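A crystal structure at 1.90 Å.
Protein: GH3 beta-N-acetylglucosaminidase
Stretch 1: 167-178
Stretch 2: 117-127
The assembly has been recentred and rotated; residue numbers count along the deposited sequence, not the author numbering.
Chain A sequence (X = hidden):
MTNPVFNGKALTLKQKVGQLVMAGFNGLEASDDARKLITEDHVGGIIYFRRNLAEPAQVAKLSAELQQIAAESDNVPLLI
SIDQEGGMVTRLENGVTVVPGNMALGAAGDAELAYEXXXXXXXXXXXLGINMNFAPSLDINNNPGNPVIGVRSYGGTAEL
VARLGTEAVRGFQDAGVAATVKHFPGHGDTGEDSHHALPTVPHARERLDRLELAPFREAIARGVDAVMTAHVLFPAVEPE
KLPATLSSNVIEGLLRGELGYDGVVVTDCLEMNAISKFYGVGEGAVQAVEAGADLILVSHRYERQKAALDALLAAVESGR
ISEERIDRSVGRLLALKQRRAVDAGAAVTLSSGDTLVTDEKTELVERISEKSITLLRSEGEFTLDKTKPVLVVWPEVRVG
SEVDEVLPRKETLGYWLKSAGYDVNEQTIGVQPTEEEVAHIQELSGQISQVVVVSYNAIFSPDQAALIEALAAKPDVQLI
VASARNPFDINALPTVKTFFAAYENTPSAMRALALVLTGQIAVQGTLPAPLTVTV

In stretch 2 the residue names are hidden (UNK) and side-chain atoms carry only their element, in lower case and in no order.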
# COMPACT_ATOMS: atom_id res chain seq x y z
N GLU A 167 -12.34 -10.23 0.24
CA GLU A 167 -13.13 -9.63 -0.83
C GLU A 167 -12.26 -8.76 -1.73
O GLU A 167 -12.52 -8.68 -2.94
CB GLU A 167 -14.28 -8.82 -0.24
CG GLU A 167 -15.48 -9.72 0.15
CD GLU A 167 -16.01 -10.48 -1.06
OE1 GLU A 167 -16.74 -9.87 -1.86
OE2 GLU A 167 -15.68 -11.68 -1.23
N ALA A 168 -11.24 -8.10 -1.18
CA ALA A 168 -10.31 -7.36 -2.03
C ALA A 168 -9.56 -8.30 -2.96
O ALA A 168 -9.39 -8.00 -4.15
CB ALA A 168 -9.33 -6.54 -1.18
N VAL A 169 -9.09 -9.43 -2.43
CA VAL A 169 -8.45 -10.46 -3.27
C VAL A 169 -9.37 -10.84 -4.42
O VAL A 169 -8.95 -10.91 -5.58
CB VAL A 169 -8.08 -11.69 -2.43
CG1 VAL A 169 -7.68 -12.85 -3.35
CG2 VAL A 169 -6.94 -11.35 -1.47
N ARG A 170 -10.64 -11.12 -4.11
CA ARG A 170 -11.58 -11.53 -5.15
C ARG A 170 -11.81 -10.43 -6.18
O ARG A 170 -11.90 -10.70 -7.38
CB ARG A 170 -12.91 -11.95 -4.51
CG ARG A 170 -13.87 -12.65 -5.48
CD ARG A 170 -15.03 -13.30 -4.72
NE ARG A 170 -15.94 -12.30 -4.16
CZ ARG A 170 -16.94 -11.75 -4.84
NH1 ARG A 170 -17.16 -12.09 -6.10
NH2 ARG A 170 -17.71 -10.85 -4.25
N GLY A 171 -11.92 -9.17 -5.74
CA GLY A 171 -12.09 -8.08 -6.69
C GLY A 171 -10.90 -7.92 -7.62
O GLY A 171 -11.07 -7.68 -8.82
N PHE A 172 -9.68 -8.03 -7.09
CA PHE A 172 -8.49 -7.99 -7.95
C PHE A 172 -8.51 -9.16 -8.94
O PHE A 172 -8.32 -8.96 -10.15
CB PHE A 172 -7.20 -8.05 -7.12
CG PHE A 172 -6.90 -6.80 -6.33
CD1 PHE A 172 -7.02 -5.54 -6.90
CD2 PHE A 172 -6.48 -6.90 -5.00
CE1 PHE A 172 -6.73 -4.40 -6.17
CE2 PHE A 172 -6.20 -5.76 -4.25
CZ PHE A 172 -6.33 -4.51 -4.83
N GLN A 173 -8.71 -10.38 -8.44
CA GLN A 173 -8.55 -11.54 -9.31
C GLN A 173 -9.72 -11.69 -10.29
O GLN A 173 -9.51 -12.16 -11.41
CB GLN A 173 -8.33 -12.80 -8.46
CG GLN A 173 -6.93 -12.74 -7.82
CD GLN A 173 -6.60 -13.86 -6.85
OE1 GLN A 173 -5.49 -13.89 -6.32
NE2 GLN A 173 -7.54 -14.76 -6.60
N ASP A 174 -10.92 -11.26 -9.90
CA ASP A 174 -12.04 -11.22 -10.84
C ASP A 174 -11.74 -10.32 -12.03
O ASP A 174 -12.21 -10.57 -13.14
CB ASP A 174 -13.32 -10.72 -10.14
CG ASP A 174 -14.04 -11.82 -9.38
OD1 ASP A 174 -13.60 -12.98 -9.45
OD2 ASP A 174 -15.04 -11.51 -8.70
N ALA A 175 -10.94 -9.27 -11.82
CA ALA A 175 -10.57 -8.35 -12.88
C ALA A 175 -9.34 -8.81 -13.66
O ALA A 175 -8.88 -8.09 -14.55
CB ALA A 175 -10.31 -6.95 -12.31
N GLY A 176 -8.82 -10.00 -13.37
CA GLY A 176 -7.67 -10.51 -14.09
C GLY A 176 -6.33 -10.05 -13.55
O GLY A 176 -5.34 -10.11 -14.28
N VAL A 177 -6.26 -9.61 -12.30
CA VAL A 177 -5.00 -9.18 -11.70
C VAL A 177 -4.69 -10.11 -10.53
O VAL A 177 -5.52 -10.26 -9.62
CB VAL A 177 -5.07 -7.71 -11.23
CG1 VAL A 177 -3.80 -7.34 -10.46
CG2 VAL A 177 -5.27 -6.79 -12.42
N ALA A 178 -3.52 -10.74 -10.57
CA ALA A 178 -3.11 -11.59 -9.46
C ALA A 178 -2.97 -10.76 -8.18
O ALA A 178 -2.27 -9.75 -8.16
CB ALA A 178 -1.77 -12.26 -9.78
N UNK A 117 -13.97 -1.58 -4.50
CA UNK A 117 -12.75 -0.78 -4.57
C UNK A 117 -11.64 -1.54 -5.28
O UNK A 117 -10.98 -1.02 -6.19
c UNK A 117 -12.34 -0.37 -3.16
N UNK A 118 -11.43 -2.80 -4.89
CA UNK A 118 -10.38 -3.60 -5.50
C UNK A 118 -10.69 -3.91 -6.95
O UNK A 118 -9.77 -3.99 -7.79
c UNK A 118 -10.18 -4.90 -4.70
N UNK A 119 -11.97 -4.12 -7.28
CA UNK A 119 -12.31 -4.43 -8.66
C UNK A 119 -12.08 -3.23 -9.58
O UNK A 119 -11.68 -3.39 -10.73
c UNK A 119 -13.76 -4.91 -8.76
n UNK A 119 -13.66 -6.72 -10.52
c UNK A 119 -14.84 -4.98 -11.12
c UNK A 119 -14.12 -6.96 -11.73
c UNK A 119 -14.10 -5.48 -10.10
n UNK A 119 -14.84 -5.92 -12.12
N UNK A 120 -12.34 -2.02 -9.09
CA UNK A 120 -12.00 -0.84 -9.88
C UNK A 120 -10.50 -0.76 -10.10
O UNK A 120 -10.03 -0.58 -11.23
c UNK A 120 -12.52 0.44 -9.20
c UNK A 120 -14.61 1.66 -8.45
c UNK A 120 -14.04 0.55 -9.33
c UNK A 120 -11.85 1.66 -9.83
N UNK A 121 -9.71 -0.89 -9.02
CA UNK A 121 -8.25 -0.87 -9.18
C UNK A 121 -7.81 -1.93 -10.18
O UNK A 121 -7.01 -1.66 -11.08
c UNK A 121 -6.06 -1.40 -8.05
c UNK A 121 -7.28 -0.12 -5.44
c UNK A 121 -7.70 0.15 -6.92
c UNK A 121 -7.55 -1.09 -7.82
N UNK A 122 -8.31 -3.15 -10.01
CA UNK A 122 -7.85 -4.25 -10.85
C UNK A 122 -8.28 -4.11 -12.30
O UNK A 122 -7.53 -4.47 -13.22
N UNK A 123 -9.50 -3.61 -12.52
CA UNK A 123 -9.98 -3.40 -13.88
C UNK A 123 -9.11 -2.39 -14.60
O UNK A 123 -8.76 -2.57 -15.77
o UNK A 123 -12.30 -3.96 -13.55
c UNK A 123 -11.43 -2.90 -13.86
N UNK A 124 -8.78 -1.30 -13.91
CA UNK A 124 -7.97 -0.27 -14.53
C UNK A 124 -6.53 -0.75 -14.72
O UNK A 124 -5.92 -0.48 -15.76
c UNK A 124 -9.53 1.49 -13.58
c UNK A 124 -8.06 1.01 -13.69
o UNK A 124 -10.81 3.44 -13.03
o UNK A 124 -8.77 3.30 -12.23
c UNK A 124 -9.71 2.84 -12.91
N UNK A 125 -5.98 -1.48 -13.75
CA UNK A 125 -4.62 -2.01 -13.93
C UNK A 125 -4.56 -2.93 -15.13
O UNK A 125 -3.64 -2.83 -15.96
c UNK A 125 -3.39 -2.86 -10.28
c UNK A 125 -2.82 -0.84 -11.68
c UNK A 125 -4.16 -2.74 -12.67
c UNK A 125 -3.85 -1.93 -11.41
N UNK A 126 -5.52 -3.85 -15.25
CA UNK A 126 -5.50 -4.82 -16.34
C UNK A 126 -5.60 -4.12 -17.69
O UNK A 126 -4.95 -4.52 -18.67
c UNK A 126 -6.48 -7.09 -17.05
n UNK A 126 -4.72 -8.60 -17.94
c UNK A 126 -5.17 -7.83 -16.78
c UNK A 126 -4.55 -9.92 -17.97
c UNK A 126 -6.62 -5.84 -16.17
n UNK A 126 -4.16 -10.52 -19.09
n UNK A 126 -4.77 -10.65 -16.88
N UNK A 127 -6.40 -3.05 -17.76
CA UNK A 127 -6.48 -2.25 -18.98
C UNK A 127 -5.14 -1.62 -19.34
O UNK A 127 -4.91 -1.30 -20.51
c UNK A 127 -7.54 -1.16 -18.82

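Position 117 carries a single side-chain carbon; its CB is 7.1 Å from Ala168 CB, its nearest atom in stretch 1. One carbon is alanine, Ala117. Position 118 also has one carbon, but it points toward the partner helix, its CB 3.2 Å from Ala168 O and 4.0 Å from Ala168 CB. The same carbon sits over one face of the Phe172 ring, 3.8 Å from the centroid in a CH-pi contact. This is Ala118.

At position 119 one carbon leads to a five-membered ring of three carbons and two nitrogens, and a ring nitrogen lies at Gly171 O. This is His119: ND1 donates a hydrogen bond to Gly171 O (3.2 Å), and CA makes a CH contact with the same oxygen (3.5 Å from His119 CA to Gly171 O).

Position 120 has four carbons, forked at the first, with one arm two carbons long, and points away from stretch 1: Ile120. Position 121 repeats that branching but points toward the partner, where one of its carbons meets the edge of the Phe172 ring. It is Ile121, and the contact runs from CG2 to Phe172 CE1 at 3.6 Å.

No side-chain atom exists at position 122, so it is Gly122. A CB here would lie only 3.1 Å from Ala175 CB and 3.4 Å from Phe172 CA, both tight. Position 123 has one carbon and one oxygen, and its backbone N lies 3.4 Å from Ala175 CB. The pattern is serine; Ser123 OG turns back to its own helix and donates to His119 O (2.9 Å).

Three carbons, the last bearing two oxygens, mark position 124 as an acid of glutamate length. Glu124 points away, and its oxygens are hydrogen-bonded elsewhere in the structure. At position 125 four carbons fork at the second, and the CB is 4.2 Å from Val177 CG2: Leu125. Position 126 shows three carbons, a nitrogen, and a carbon carrying two more nitrogens, one of which reaches Gly176 O. This is Arg126, whose NH1 donates to Gly176 O at 2.7 Å. Position 127 has one carbon, out of reach of stretch 1, and is Ala127.

The helix axes approach to 7.1 Å at 27°, a closeness matched by small residues on both sides. Gly171 CA lies 4.2 Å from His119 CA, and a CB on Gly171 would clash with His119 N, 3.0 Å away. Phe172 fills space beside this close approach. Beyond the helix of stretch 1, Gly176 adopts positive phi in a Schellman motif, and its carbonyl receives Arg126. Two side-chain-to-backbone hydrogen bonds thus accompany the close packing.

Stretch 2 117-127: AAHIIGSELRA
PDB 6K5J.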